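Local coordinates for protein HTH-type transcriptional activator AmpR (Pseudomonas aeruginosa PAO1, PDB 5MMH) that activates transcription of the ampC beta-lactamase gene, its effector-binding domain recognising muropeptides released from the cell wall, at residues Asp12-Ala18 and Ile41-Thr47; Gly67-Gly72 and Trp183-Gln188; Trp26-Arg30 and Met206-Glu210; Ala81-Cys87 and Gly151-Ala157; Thr105-Tyr110 and Arg132-Asp137. All blocks are in the same frame, centred on the assembly; numbering follows the deposited sequence.

Contact 1. Residues Asp12-Ala18 and Ile41-Thr47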
# COMPACT_ATOMS: atom_id res chain seq x y z
N ASP A 12 7.07 -28.44 -7.27
CA ASP A 12 7.20 -27.56 -8.44
C ASP A 12 7.08 -26.12 -7.98
O ASP A 12 6.40 -25.83 -6.99
CB ASP A 12 6.12 -27.86 -9.49
CG ASP A 12 6.36 -29.16 -10.23
OD1 ASP A 12 7.54 -29.58 -10.33
OD2 ASP A 12 5.37 -29.75 -10.72
N VAL A 13 7.75 -25.21 -8.66
CA VAL A 13 7.77 -23.83 -8.22
C VAL A 13 6.70 -23.05 -8.97
O VAL A 13 6.50 -23.23 -10.18
CB VAL A 13 9.17 -23.20 -8.39
CG1 VAL A 13 9.42 -22.74 -9.83
CG2 VAL A 13 9.36 -22.07 -7.42
N LEU A 14 6.00 -22.18 -8.24
CA LEU A 14 4.99 -21.31 -8.82
C LEU A 14 5.13 -19.91 -8.23
O LEU A 14 5.08 -19.74 -7.01
CB LEU A 14 3.59 -21.85 -8.54
CG LEU A 14 2.44 -20.93 -8.89
CD1 LEU A 14 2.40 -20.65 -10.37
CD2 LEU A 14 1.12 -21.53 -8.41
N THR A 15 5.29 -18.91 -9.09
CA THR A 15 5.47 -17.54 -8.64
C THR A 15 4.31 -16.68 -9.12
O THR A 15 4.09 -16.52 -10.32
CB THR A 15 6.82 -16.98 -9.11
OG1 THR A 15 6.84 -16.96 -10.54
CG2 THR A 15 7.94 -17.88 -8.65
N VAL A 16 3.54 -16.14 -8.17
CA VAL A 16 2.39 -15.29 -8.48
C VAL A 16 2.60 -13.93 -7.83
O VAL A 16 3.00 -13.85 -6.66
CB VAL A 16 1.07 -15.92 -8.01
CG1 VAL A 16 -0.09 -14.98 -8.29
CG2 VAL A 16 0.83 -17.28 -8.71
N GLY A 17 2.34 -12.87 -8.59
CA GLY A 17 2.27 -11.51 -8.08
C GLY A 17 0.85 -10.99 -8.18
O GLY A 17 0.15 -11.24 -9.17
N ALA A 18 0.42 -10.28 -7.14
CA ALA A 18 -0.94 -9.77 -7.03
C ALA A 18 -0.88 -8.33 -6.52
O ALA A 18 0.00 -8.00 -5.74
CB ALA A 18 -1.76 -10.65 -6.07
N ILE A 41 2.84 -27.86 -4.32
CA ILE A 41 3.19 -26.65 -5.04
C ILE A 41 3.85 -25.69 -4.06
O ILE A 41 3.30 -25.39 -2.99
CB ILE A 41 1.96 -26.00 -5.69
CG1 ILE A 41 1.36 -26.91 -6.77
CG2 ILE A 41 2.36 -24.61 -6.25
CD1 ILE A 41 0.16 -26.33 -7.46
N ASP A 42 5.02 -25.22 -4.41
CA ASP A 42 5.73 -24.27 -3.58
C ASP A 42 5.46 -22.89 -4.18
O ASP A 42 5.99 -22.53 -5.24
CB ASP A 42 7.22 -24.62 -3.53
CG ASP A 42 8.06 -23.57 -2.88
OD1 ASP A 42 9.27 -23.50 -3.18
OD2 ASP A 42 7.53 -22.77 -2.07
N LEU A 43 4.57 -22.15 -3.53
CA LEU A 43 4.08 -20.87 -4.04
C LEU A 43 4.97 -19.73 -3.56
O LEU A 43 5.29 -19.65 -2.37
CB LEU A 43 2.64 -20.62 -3.57
CG LEU A 43 1.90 -19.36 -3.95
CD1 LEU A 43 1.71 -19.31 -5.44
CD2 LEU A 43 0.59 -19.39 -3.23
N ARG A 44 5.40 -18.88 -4.48
CA ARG A 44 6.11 -17.65 -4.15
C ARG A 44 5.19 -16.48 -4.48
O ARG A 44 5.08 -16.04 -5.63
CB ARG A 44 7.44 -17.55 -4.89
CG ARG A 44 8.62 -18.18 -4.14
CD ARG A 44 8.59 -19.65 -4.33
NE ARG A 44 9.88 -20.27 -4.03
CZ ARG A 44 10.87 -20.33 -4.90
NH1 ARG A 44 10.71 -19.72 -6.08
NH2 ARG A 44 12.00 -20.93 -4.60
N LEU A 45 4.55 -15.95 -3.44
CA LEU A 45 3.65 -14.82 -3.58
C LEU A 45 4.41 -13.52 -3.33
O LEU A 45 5.18 -13.43 -2.37
CB LEU A 45 2.50 -14.97 -2.59
CG LEU A 45 1.35 -13.97 -2.70
CD1 LEU A 45 0.78 -14.01 -4.12
CD2 LEU A 45 0.32 -14.35 -1.67
N SER A 46 4.21 -12.54 -4.21
CA SER A 46 4.68 -11.18 -3.98
C SER A 46 3.56 -10.19 -4.31
O SER A 46 2.66 -10.50 -5.11
CB SER A 46 5.95 -10.88 -4.82
OG SER A 46 5.70 -10.99 -6.20
N THR A 47 3.61 -9.00 -3.71
CA THR A 47 2.61 -8.00 -4.02
C THR A 47 3.23 -6.90 -4.87
O THR A 47 4.45 -6.73 -4.90
CB THR A 47 1.95 -7.37 -2.77
OG1 THR A 47 2.90 -6.57 -2.03
CG2 THR A 47 1.34 -8.46 -1.89
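Val13 CG2 lies over one face of the Arg44 guanidinium, offset toward its rim and 3.4 Å from Arg44 CZ, while Thr15 CG2 sits at the edge of that group, near its plane. These residues belong to parallel neighbours in the beta-alpha-beta unit formed by strand 13-19, helix 20-37 and strand 42-48, which lies in the six-stranded mixed sheet of a periplasmic-binding-protein-like fold. The short segments run 20° apart, and six backbone bonds, from Asp42 N to Asp12 O at one end to Ala18 N to Ser46 O at the other, join them in a regular ladder. The face that carries Val13, Thr15, Asp42 and Arg44 is partly open to solvent, which suits mixed polar and aliphatic residues; Asp42 there forms a salt bridge with Arg132 of the second subunit. The face with Leu14, Val16, Leu43 and Leu45 is apolar and buried, its leucines resting on Leu31 of helix 20-37 and on Phe199 of helix 194-215. Leu14 and Leu43 lie side by side and point the same way; CG anti to the backbone N (chi1 171°) sends Leu14 CD2 to 3.8 Å from Leu43 CD1, and Val16 CG2 meets that same methyl at 3.9 Å. Leu14 CB also lies 3.8 Å from Ile41 CG2. At the far end Thr47 CB comes 3.6 Å from Ala18 O, and Thr47 OG1 hydrogen-bonds Asp137 OD1 of the second subunit.

Contact 2. Residues Gly67-Gly72 and Trp183-Gln188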
# COMPACT_ATOMS: atom_id res chain seq x y z
N GLY A 67 -9.08 -3.27 -17.18
CA GLY A 67 -9.96 -3.65 -18.26
C GLY A 67 -9.61 -4.95 -18.94
O GLY A 67 -10.35 -5.40 -19.83
N GLY A 68 -8.52 -5.59 -18.54
CA GLY A 68 -8.18 -6.87 -19.13
C GLY A 68 -7.61 -6.85 -20.53
O GLY A 68 -7.61 -7.88 -21.21
N ALA A 69 -7.11 -5.70 -21.00
CA ALA A 69 -6.51 -5.59 -22.33
C ALA A 69 -5.10 -5.02 -22.20
O ALA A 69 -4.83 -3.88 -22.59
CB ALA A 69 -7.38 -4.75 -23.26
N TRP A 70 -4.20 -5.81 -21.64
CA TRP A 70 -2.79 -5.46 -21.50
C TRP A 70 -1.99 -6.10 -22.64
O TRP A 70 -2.12 -7.30 -22.89
CB TRP A 70 -2.27 -5.89 -20.13
CG TRP A 70 -2.94 -5.15 -19.00
CD1 TRP A 70 -2.70 -3.86 -18.61
CD2 TRP A 70 -3.97 -5.64 -18.12
NE1 TRP A 70 -3.50 -3.52 -17.56
CE2 TRP A 70 -4.28 -4.59 -17.22
CE3 TRP A 70 -4.64 -6.87 -17.99
CZ2 TRP A 70 -5.25 -4.73 -16.22
CZ3 TRP A 70 -5.59 -7.00 -17.00
CH2 TRP A 70 -5.90 -5.94 -16.13
N HIS A 71 -1.17 -5.29 -23.31
CA HIS A 71 -0.43 -5.75 -24.48
C HIS A 71 0.47 -6.93 -24.12
O HIS A 71 1.15 -6.94 -23.09
CB HIS A 71 0.43 -4.61 -25.03
CG HIS A 71 -0.35 -3.36 -25.30
ND1 HIS A 71 -0.74 -2.50 -24.30
CD2 HIS A 71 -0.81 -2.83 -26.46
CE1 HIS A 71 -1.42 -1.49 -24.83
NE2 HIS A 71 -1.47 -1.67 -26.14
N GLY A 72 0.48 -7.93 -25.00
CA GLY A 72 1.33 -9.09 -24.80
C GLY A 72 0.84 -10.03 -23.74
O GLY A 72 1.55 -11.00 -23.40
N TRP A 183 -8.19 -9.47 -12.69
CA TRP A 183 -7.85 -10.37 -13.78
C TRP A 183 -6.66 -11.24 -13.39
O TRP A 183 -5.71 -10.76 -12.77
CB TRP A 183 -7.48 -9.60 -15.06
CG TRP A 183 -8.57 -8.70 -15.56
CD1 TRP A 183 -8.91 -7.46 -15.08
CD2 TRP A 183 -9.47 -8.97 -16.64
NE1 TRP A 183 -9.97 -6.94 -15.80
CE2 TRP A 183 -10.34 -7.86 -16.75
CE3 TRP A 183 -9.64 -10.05 -17.52
CZ2 TRP A 183 -11.35 -7.79 -17.72
CZ3 TRP A 183 -10.64 -9.98 -18.46
CH2 TRP A 183 -11.49 -8.86 -18.56
N LEU A 184 -6.69 -12.51 -13.78
CA LEU A 184 -5.48 -13.33 -13.74
C LEU A 184 -4.79 -13.23 -15.11
O LEU A 184 -5.34 -13.66 -16.12
CB LEU A 184 -5.82 -14.77 -13.40
CG LEU A 184 -4.63 -15.73 -13.43
CD1 LEU A 184 -3.68 -15.48 -12.24
CD2 LEU A 184 -5.14 -17.14 -13.42
N THR A 185 -3.60 -12.63 -15.14
CA THR A 185 -2.91 -12.37 -16.39
C THR A 185 -1.62 -13.18 -16.46
O THR A 185 -1.08 -13.63 -15.45
CB THR A 185 -2.59 -10.87 -16.57
OG1 THR A 185 -1.37 -10.53 -15.89
CG2 THR A 185 -3.72 -10.02 -16.04
N ARG A 186 -1.14 -13.36 -17.69
CA ARG A 186 0.06 -14.13 -17.98
C ARG A 186 0.63 -13.61 -19.30
O ARG A 186 -0.11 -13.05 -20.12
CB ARG A 186 -0.25 -15.63 -18.03
CG ARG A 186 0.50 -16.41 -19.07
CD ARG A 186 0.07 -17.87 -19.11
NE ARG A 186 -1.07 -18.04 -20.00
CZ ARG A 186 -0.97 -18.17 -21.32
NH1 ARG A 186 0.22 -18.15 -21.90
NH2 ARG A 186 -2.06 -18.32 -22.05
N LEU A 187 1.94 -13.75 -19.48
CA LEU A 187 2.56 -13.35 -20.74
C LEU A 187 2.19 -14.33 -21.85
O LEU A 187 2.24 -15.54 -21.64
CB LEU A 187 4.08 -13.27 -20.58
CG LEU A 187 4.63 -11.95 -20.02
CD1 LEU A 187 6.16 -11.97 -19.99
CD2 LEU A 187 4.12 -10.80 -20.85
N GLN A 188 1.83 -13.79 -23.02
CA GLN A 188 1.57 -14.63 -24.20
C GLN A 188 2.78 -15.49 -24.57
O GLN A 188 2.61 -16.59 -25.10
CB GLN A 188 1.18 -13.76 -25.41
CG GLN A 188 -0.32 -13.65 -25.71
CD GLN A 188 -0.76 -12.25 -26.17
OE1 GLN A 188 0.06 -11.37 -26.43
NE2 GLN A 188 -2.07 -12.05 -26.24
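Two tryptophans make the aromatic part of the contact: Trp70 points the edge of its six-membered ring at the face of the Trp183 five-membered ring in a T-shaped stack, centroids 5.2 Å apart and planes at 84°. The closest carbons are Trp70 CH2 and Trp183 CD1, at 3.5 Å. A CH-pi contact adds to this, since Gly68 CA stands 3.4 Å from the centroid of the Trp183 six-membered ring, almost on its normal. Glycine suits this place: its phi is positive and, with no side chain, it lets CA lie directly on the indole face. Among the apolar contacts, Thr185 CG2 touches Trp70 CZ3 at 3.7 Å. One hydrogen bond crosses the contact, nearly straight, from Gln188 N to Gly72 O (2.8 Å). Just before the loop, Gly66 O accepts from Trp183 NE1, and Arg64 makes a cation-pi contact with Trp70. The order of the strands explains the path: the loop links strands 61-66 and 73-86 by running alongside strand 181-187, which is inserted antiparallel between them, as in the type II periplasmic-binding-protein fold.

Contact 3. Residues Trp26-Arg30 and Met206-Glu210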
# COMPACT_ATOMS: atom_id res chain seq x y z
N TRP A 26 -8.27 -10.17 0.09
CA TRP A 26 -9.00 -11.30 -0.52
C TRP A 26 -8.21 -12.59 -0.68
O TRP A 26 -8.67 -13.66 -0.28
CB TRP A 26 -9.54 -10.89 -1.90
CG TRP A 26 -10.61 -11.81 -2.46
CD1 TRP A 26 -11.96 -11.71 -2.27
CD2 TRP A 26 -10.41 -12.98 -3.28
NE1 TRP A 26 -12.61 -12.73 -2.93
CE2 TRP A 26 -11.69 -13.52 -3.56
CE3 TRP A 26 -9.28 -13.61 -3.80
CZ2 TRP A 26 -11.86 -14.67 -4.33
CZ3 TRP A 26 -9.44 -14.73 -4.58
CH2 TRP A 26 -10.73 -15.25 -4.84
N LEU A 27 -7.01 -12.52 -1.26
CA LEU A 27 -6.29 -13.75 -1.55
C LEU A 27 -5.82 -14.45 -0.28
O LEU A 27 -5.97 -15.67 -0.14
CB LEU A 27 -5.11 -13.46 -2.47
CG LEU A 27 -4.36 -14.68 -2.98
CD1 LEU A 27 -5.29 -15.56 -3.86
CD2 LEU A 27 -3.13 -14.25 -3.75
N LEU A 28 -5.22 -13.69 0.64
CA LEU A 28 -4.55 -14.28 1.80
C LEU A 28 -5.54 -14.97 2.73
O LEU A 28 -5.20 -16.01 3.29
CB LEU A 28 -3.74 -13.23 2.57
CG LEU A 28 -2.39 -12.77 2.00
CD1 LEU A 28 -1.72 -11.81 2.97
CD2 LEU A 28 -1.44 -13.90 1.69
N PRO A 29 -6.75 -14.41 2.96
CA PRO A 29 -7.78 -15.17 3.70
C PRO A 29 -8.13 -16.53 3.10
O PRO A 29 -8.63 -17.39 3.82
CB PRO A 29 -9.00 -14.24 3.67
CG PRO A 29 -8.42 -12.87 3.59
CD PRO A 29 -7.16 -13.00 2.76
N ARG A 30 -7.89 -16.74 1.80
CA ARG A 30 -8.26 -17.99 1.15
C ARG A 30 -7.06 -18.88 0.84
O ARG A 30 -7.26 -20.04 0.48
CB ARG A 30 -9.03 -17.72 -0.15
CG ARG A 30 -10.34 -16.99 0.10
CD ARG A 30 -10.91 -16.37 -1.17
NE ARG A 30 -12.25 -15.81 -0.90
CZ ARG A 30 -12.45 -14.68 -0.22
NH1 ARG A 30 -11.41 -13.98 0.27
NH2 ARG A 30 -13.68 -14.24 -0.02
N MET A 206 -12.65 -20.19 -6.54
CA MET A 206 -12.83 -19.17 -5.51
C MET A 206 -13.41 -17.89 -6.09
O MET A 206 -14.22 -17.23 -5.46
CB MET A 206 -11.49 -18.87 -4.82
CG MET A 206 -10.86 -20.03 -4.04
SD MET A 206 -11.87 -20.81 -2.75
CE MET A 206 -12.08 -19.53 -1.55
N ALA A 207 -13.00 -17.51 -7.30
CA ALA A 207 -13.54 -16.29 -7.88
C ALA A 207 -15.03 -16.44 -8.17
O ALA A 207 -15.80 -15.50 -7.95
CB ALA A 207 -12.77 -15.92 -9.14
N ALA A 208 -15.46 -17.63 -8.63
CA ALA A 208 -16.87 -17.83 -8.94
C ALA A 208 -17.73 -17.69 -7.70
O ALA A 208 -18.84 -17.15 -7.77
CB ALA A 208 -17.08 -19.20 -9.59
N VAL A 209 -17.25 -18.17 -6.55
CA VAL A 209 -17.99 -17.99 -5.30
C VAL A 209 -18.10 -16.51 -4.96
O VAL A 209 -19.09 -16.06 -4.36
CB VAL A 209 -17.32 -18.79 -4.17
CG1 VAL A 209 -17.91 -18.41 -2.80
CG2 VAL A 209 -17.43 -20.30 -4.44
N GLU A 210 -17.10 -15.71 -5.32
CA GLU A 210 -17.16 -14.30 -4.97
C GLU A 210 -18.15 -13.57 -5.88
O GLU A 210 -19.01 -12.82 -5.41
CB GLU A 210 -15.75 -13.68 -5.03
CG GLU A 210 -15.66 -12.14 -4.83
CD GLU A 210 -15.89 -11.66 -3.37
OE1 GLU A 210 -16.16 -10.45 -3.19
OE2 GLU A 210 -15.79 -12.46 -2.41
O HOH W 1 -14.26 -17.27 -2.53
O HOH W 2 -15.89 -15.75 -1.46
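Arg30 leaves its helix toward Met206, and its aliphatic stem runs against the terminal methyl of that residue: Arg30 CB lies 3.8 Å from Met206 CE, CG 3.5 Å and CD 3.4 Å. The flexible methionine, bent at chi2 and chi3, brings that methyl round to the stem. Beyond it, Arg30 NE donates to a water that in turn donates to Met206 O. The guanidinium then has Trp26 NE1 beneath the centre of one face. Arg30 NH1 turns back to Trp26 O (2.8 Å), meeting a lone pair in the carbonyl plane. Arg30 NH2 binds a second water and makes a long salt bridge to Glu210 OE2 (3.7 Å), a matter of charge alone, for the oxygen lies well out of the guanidinium plane. The same OE2 accepts a weak hydrogen bond from Trp26 NE1 (3.2 Å), while Glu210 OE1 pairs with Arg214. Helices 20-37 and 194-215 thus meet at 117° through long side chains, their local axes 12.3 Å apart, with Phe79 of strand 73-86 against the Trp26 ring.

Contact 4. Residues Ala81-Cys87 and Gly151-Ala157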
# COMPACT_ATOMS: atom_id res chain seq x y z
N ALA A 81 -15.00 -5.32 -9.48
CA ALA A 81 -14.78 -4.62 -8.21
C ALA A 81 -15.36 -3.22 -8.35
O ALA A 81 -14.64 -2.27 -8.65
CB ALA A 81 -13.30 -4.58 -7.84
N PRO A 82 -16.67 -3.07 -8.15
CA PRO A 82 -17.27 -1.74 -8.23
C PRO A 82 -16.73 -0.85 -7.14
O PRO A 82 -16.40 -1.30 -6.04
CB PRO A 82 -18.77 -2.00 -8.04
CG PRO A 82 -18.94 -3.48 -8.16
CD PRO A 82 -17.65 -4.08 -7.71
N LEU A 83 -16.65 0.43 -7.45
CA LEU A 83 -16.09 1.44 -6.56
C LEU A 83 -17.21 2.14 -5.80
O LEU A 83 -18.25 2.48 -6.37
CB LEU A 83 -15.28 2.46 -7.36
CG LEU A 83 -14.06 1.95 -8.12
CD1 LEU A 83 -13.29 3.11 -8.73
CD2 LEU A 83 -13.17 1.15 -7.18
N THR A 84 -16.98 2.39 -4.51
CA THR A 84 -17.91 3.15 -3.71
C THR A 84 -17.15 4.10 -2.79
O THR A 84 -15.95 3.97 -2.57
CB THR A 84 -18.83 2.23 -2.89
OG1 THR A 84 -20.05 2.92 -2.60
CG2 THR A 84 -18.16 1.79 -1.58
N VAL A 85 -17.89 5.06 -2.23
CA VAL A 85 -17.33 6.02 -1.28
C VAL A 85 -17.13 5.34 0.07
O VAL A 85 -18.06 4.72 0.60
CB VAL A 85 -18.24 7.25 -1.15
CG1 VAL A 85 -17.90 8.03 0.08
CG2 VAL A 85 -18.13 8.13 -2.40
N LEU A 86 -15.92 5.47 0.64
CA LEU A 86 -15.59 4.91 1.94
C LEU A 86 -14.90 5.98 2.77
O LEU A 86 -14.07 6.73 2.26
CB LEU A 86 -14.69 3.68 1.80
CG LEU A 86 -15.33 2.49 1.06
CD1 LEU A 86 -14.28 1.45 0.74
CD2 LEU A 86 -16.43 1.87 1.89
N CYS A 87 -15.25 6.05 4.06
CA CYS A 87 -14.70 7.10 4.92
C CYS A 87 -14.80 6.67 6.38
O CYS A 87 -15.40 5.64 6.71
CB CYS A 87 -15.43 8.42 4.71
SG CYS A 87 -17.20 8.36 5.03
N GLY A 151 -9.56 12.36 4.39
CA GLY A 151 -10.45 12.62 3.28
C GLY A 151 -11.42 11.48 3.04
O GLY A 151 -11.59 10.60 3.89
N VAL A 152 -12.07 11.51 1.89
CA VAL A 152 -13.09 10.53 1.52
C VAL A 152 -12.53 9.66 0.40
O VAL A 152 -12.10 10.18 -0.64
CB VAL A 152 -14.40 11.22 1.11
CG1 VAL A 152 -15.22 10.31 0.25
CG2 VAL A 152 -15.19 11.58 2.35
N ALA A 153 -12.55 8.34 0.62
CA ALA A 153 -12.00 7.37 -0.32
C ALA A 153 -13.04 6.88 -1.33
O ALA A 153 -14.24 6.85 -1.06
CB ALA A 153 -11.41 6.17 0.41
N LEU A 154 -12.54 6.47 -2.49
CA LEU A 154 -13.32 5.83 -3.54
C LEU A 154 -12.55 4.59 -3.96
O LEU A 154 -11.49 4.69 -4.60
CB LEU A 154 -13.55 6.77 -4.72
CG LEU A 154 -14.22 6.21 -5.98
CD1 LEU A 154 -15.64 5.70 -5.67
CD2 LEU A 154 -14.25 7.27 -7.07
N ALA A 155 -13.07 3.42 -3.60
CA ALA A 155 -12.29 2.19 -3.62
C ALA A 155 -13.27 1.02 -3.70
O ALA A 155 -14.48 1.21 -3.53
CB ALA A 155 -11.40 2.08 -2.38
N PRO A 156 -12.78 -0.20 -3.96
CA PRO A 156 -13.67 -1.37 -4.01
C PRO A 156 -14.07 -1.82 -2.61
O PRO A 156 -13.22 -2.22 -1.81
CB PRO A 156 -12.83 -2.44 -4.71
CG PRO A 156 -11.71 -1.70 -5.38
CD PRO A 156 -11.44 -0.52 -4.48
N ALA A 157 -15.37 -1.76 -2.31
CA ALA A 157 -15.87 -2.19 -1.00
C ALA A 157 -15.49 -3.64 -0.71
O ALA A 157 -15.17 -3.99 0.43
CB ALA A 157 -17.39 -2.05 -0.92
O HOH W 3 -17.57 -0.69 -3.73
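Segments 81-87 and 151-157 pair in antiparallel fashion, strongly twisted at 137° between their strand directions, through reciprocal bonds of Thr84 with Ala155 and of Leu86 with Ala153. Of these the Leu86 N to Ala153 O bond (2.8 Å) reaches its acceptor from above the carbonyl plane. Toward the Ala157 end, Pro82 O and Ala157 N are 3.9 Å apart, and one water bridges them, donating to Pro82 O (2.7 Å) and accepting from Ala157 N (2.8 Å). The Ala153 and Ala155 methyls share a face with Thr84 and Leu86, and their small size lets helix 139-147 come close, with Leu143 touching both. The other face carries Val85 and Leu154, which reach residues beside it: Val85 CG1 meets Val152 CG1 at 3.5 Å, and the Leu154 chain, its CG anti to the backbone N (chi1 174°), carries CD1 to 3.7 Å from Leu83 CB. Leu83 CD2 in turn lies against the ring of Pro156, 3.6 Å from its CD, and Ala81 CB touches the ring at CB. Thr84 OG1 is bonded to Thr175 O. The pair sits between two helices: Trp115 and Trp118 of helix 114-121 cover Val152, Leu154 and Val85, helix 139-147 lies across the alanines, and Tyr182 of strand 181-187 borders Ala81 and Pro156.

Contact 5. Residues Thr105-Tyr110 and Arg132-Asp137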
# COMPACT_ATOMS: atom_id res chain seq x y z
N THR A 105 -11.67 16.67 1.32
CA THR A 105 -10.64 16.17 0.43
C THR A 105 -11.10 14.88 -0.20
O THR A 105 -11.49 13.94 0.50
CB THR A 105 -9.36 15.94 1.20
OG1 THR A 105 -9.08 17.10 1.97
CG2 THR A 105 -8.22 15.63 0.23
N LEU A 106 -11.03 14.83 -1.52
CA LEU A 106 -11.40 13.65 -2.28
C LEU A 106 -10.13 12.86 -2.53
O LEU A 106 -9.28 13.29 -3.32
CB LEU A 106 -12.09 14.04 -3.59
CG LEU A 106 -13.35 14.90 -3.44
CD1 LEU A 106 -14.07 15.05 -4.77
CD2 LEU A 106 -14.28 14.33 -2.36
N LEU A 107 -9.97 11.73 -1.85
CA LEU A 107 -8.82 10.87 -2.08
C LEU A 107 -9.02 10.08 -3.37
O LEU A 107 -10.10 9.54 -3.61
CB LEU A 107 -8.63 9.92 -0.91
CG LEU A 107 -8.69 10.54 0.49
CD1 LEU A 107 -8.79 9.45 1.53
CD2 LEU A 107 -7.45 11.48 0.77
N ARG A 108 -8.00 10.02 -4.22
CA ARG A 108 -8.19 9.34 -5.49
C ARG A 108 -6.97 8.52 -5.88
O ARG A 108 -5.88 8.66 -5.31
CB ARG A 108 -8.54 10.34 -6.59
CG ARG A 108 -7.45 11.28 -7.00
CD ARG A 108 -8.05 12.24 -8.01
NE ARG A 108 -7.08 13.12 -8.65
CZ ARG A 108 -6.30 12.78 -9.67
NH1 ARG A 108 -6.34 11.54 -10.18
NH2 ARG A 108 -5.48 13.67 -10.19
N SER A 109 -7.17 7.64 -6.85
CA SER A 109 -6.12 6.84 -7.46
C SER A 109 -5.58 7.53 -8.72
O SER A 109 -6.08 8.57 -9.15
CB SER A 109 -6.63 5.45 -7.81
OG SER A 109 -7.41 5.50 -9.00
N TYR A 110 -4.58 6.92 -9.34
CA TYR A 110 -4.03 7.47 -10.60
C TYR A 110 -4.96 7.40 -11.78
O TYR A 110 -4.75 8.07 -12.76
CB TYR A 110 -2.61 7.06 -11.02
CG TYR A 110 -2.00 5.81 -10.47
CD1 TYR A 110 -2.34 4.55 -10.98
CD2 TYR A 110 -1.00 5.89 -9.51
CE1 TYR A 110 -1.76 3.40 -10.50
CE2 TYR A 110 -0.40 4.74 -9.00
CZ TYR A 110 -0.78 3.48 -9.50
OH TYR A 110 -0.17 2.34 -9.00
N ARG A 132 -9.31 19.99 -3.94
CA ARG A 132 -8.31 19.45 -3.07
C ARG A 132 -8.29 17.95 -3.11
O ARG A 132 -9.27 17.30 -2.85
CB ARG A 132 -8.50 19.92 -1.65
CG ARG A 132 -7.21 19.79 -0.83
CD ARG A 132 -7.38 19.24 0.56
NE ARG A 132 -6.37 19.85 1.44
CZ ARG A 132 -6.59 20.37 2.66
NH1 ARG A 132 -5.57 20.91 3.34
NH2 ARG A 132 -7.78 20.34 3.23
N SER A 133 -7.14 17.42 -3.46
CA SER A 133 -7.08 15.96 -3.55
C SER A 133 -5.64 15.46 -3.57
O SER A 133 -4.69 16.18 -3.91
CB SER A 133 -7.86 15.44 -4.77
OG SER A 133 -7.23 15.71 -6.01
N ILE A 134 -5.52 14.18 -3.21
CA ILE A 134 -4.26 13.47 -3.02
C ILE A 134 -4.38 12.18 -3.80
O ILE A 134 -5.40 11.48 -3.70
CB ILE A 134 -4.02 13.16 -1.53
CG1 ILE A 134 -4.27 14.41 -0.68
CG2 ILE A 134 -2.64 12.58 -1.30
CD1 ILE A 134 -4.57 14.13 0.78
N VAL A 135 -3.35 11.84 -4.56
CA VAL A 135 -3.38 10.70 -5.48
C VAL A 135 -2.62 9.55 -4.85
O VAL A 135 -1.51 9.74 -4.32
CB VAL A 135 -2.79 11.07 -6.85
CG1 VAL A 135 -2.88 9.88 -7.80
CG2 VAL A 135 -3.49 12.28 -7.43
N PHE A 136 -3.18 8.35 -4.92
CA PHE A 136 -2.66 7.19 -4.20
C PHE A 136 -2.30 6.07 -5.16
O PHE A 136 -3.06 5.78 -6.08
CB PHE A 136 -3.68 6.70 -3.17
CG PHE A 136 -3.78 7.57 -1.95
CD1 PHE A 136 -4.72 8.59 -1.89
CD2 PHE A 136 -2.92 7.38 -0.89
CE1 PHE A 136 -4.80 9.40 -0.77
CE2 PHE A 136 -2.99 8.19 0.23
CZ PHE A 136 -3.94 9.20 0.30
N ASP A 137 -1.15 5.45 -4.93
CA ASP A 137 -0.72 4.34 -5.77
C ASP A 137 -1.47 3.07 -5.41
O ASP A 137 -1.60 2.19 -6.26
CB ASP A 137 0.80 4.13 -5.66
CG ASP A 137 1.25 3.44 -4.32
OD1 ASP A 137 0.87 3.91 -3.20
OD2 ASP A 137 2.07 2.47 -4.39
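Residues 106-109 and 133-136 form a short, weakly bonded parallel pair, 28° apart, in which the bond from Arg108 N to Ile134 O (3.0 Å) is nearly straight, that from Phe136 N to Arg108 O (2.7 Å) short but bent, and that from Leu106 N to Arg132 O weak. Arg108 then extends straight from CG to NE across its neighbour, so that Val135 CG2 lies over the centre of one guanidinium face, 3.6 Å from Arg108 CZ. Ser133 OG is at the edge of that group, though its own bond goes to Pro129 O. Arginine suits the place because its flat guanidinium face can lie on a valine methyl while the N-H groups point outward at the edge. On the buried face Leu107 CD2 touches Ile134 CD1 at 3.9 Å and the rim of the Phe136 ring at CE1 (3.7 Å). Beyond the strands, Tyr110 CE2 rests 3.6 Å from Asp137 CB. Helix 114-121, the connection of this beta-alpha-beta unit, lays Trp115 on Leu106 and Arg108; helix 139-147 packs Met142 against Leu107 and Phe136 from the other face.

Overall arrangement
The contacts divide between the two lobes usual for LysR effector domains. Contacts 1, 2 and 3 build one lobe: contact 3 packs Leu27 and Leu28 onto Leu45 of contact 1, their centres 16 Å apart, and contact 2 reaches the same sheet through strand 181-187, about 18 Å from contact 1 between centres. Contacts 4 and 5, with centres 12 Å apart, build the other, where Val152 probably bonds to Thr105 and Leu107. Strand 73-86 runs from the first lobe into contact 4. In relatives the effector binds in the cleft between the lobes, which is probably where muropeptides bind here. Contacts 1 and 5 lie about 31 Å apart, centre to centre, within one chain, yet strand 42-48 meets strand 133-136 of the second subunit in the dimer.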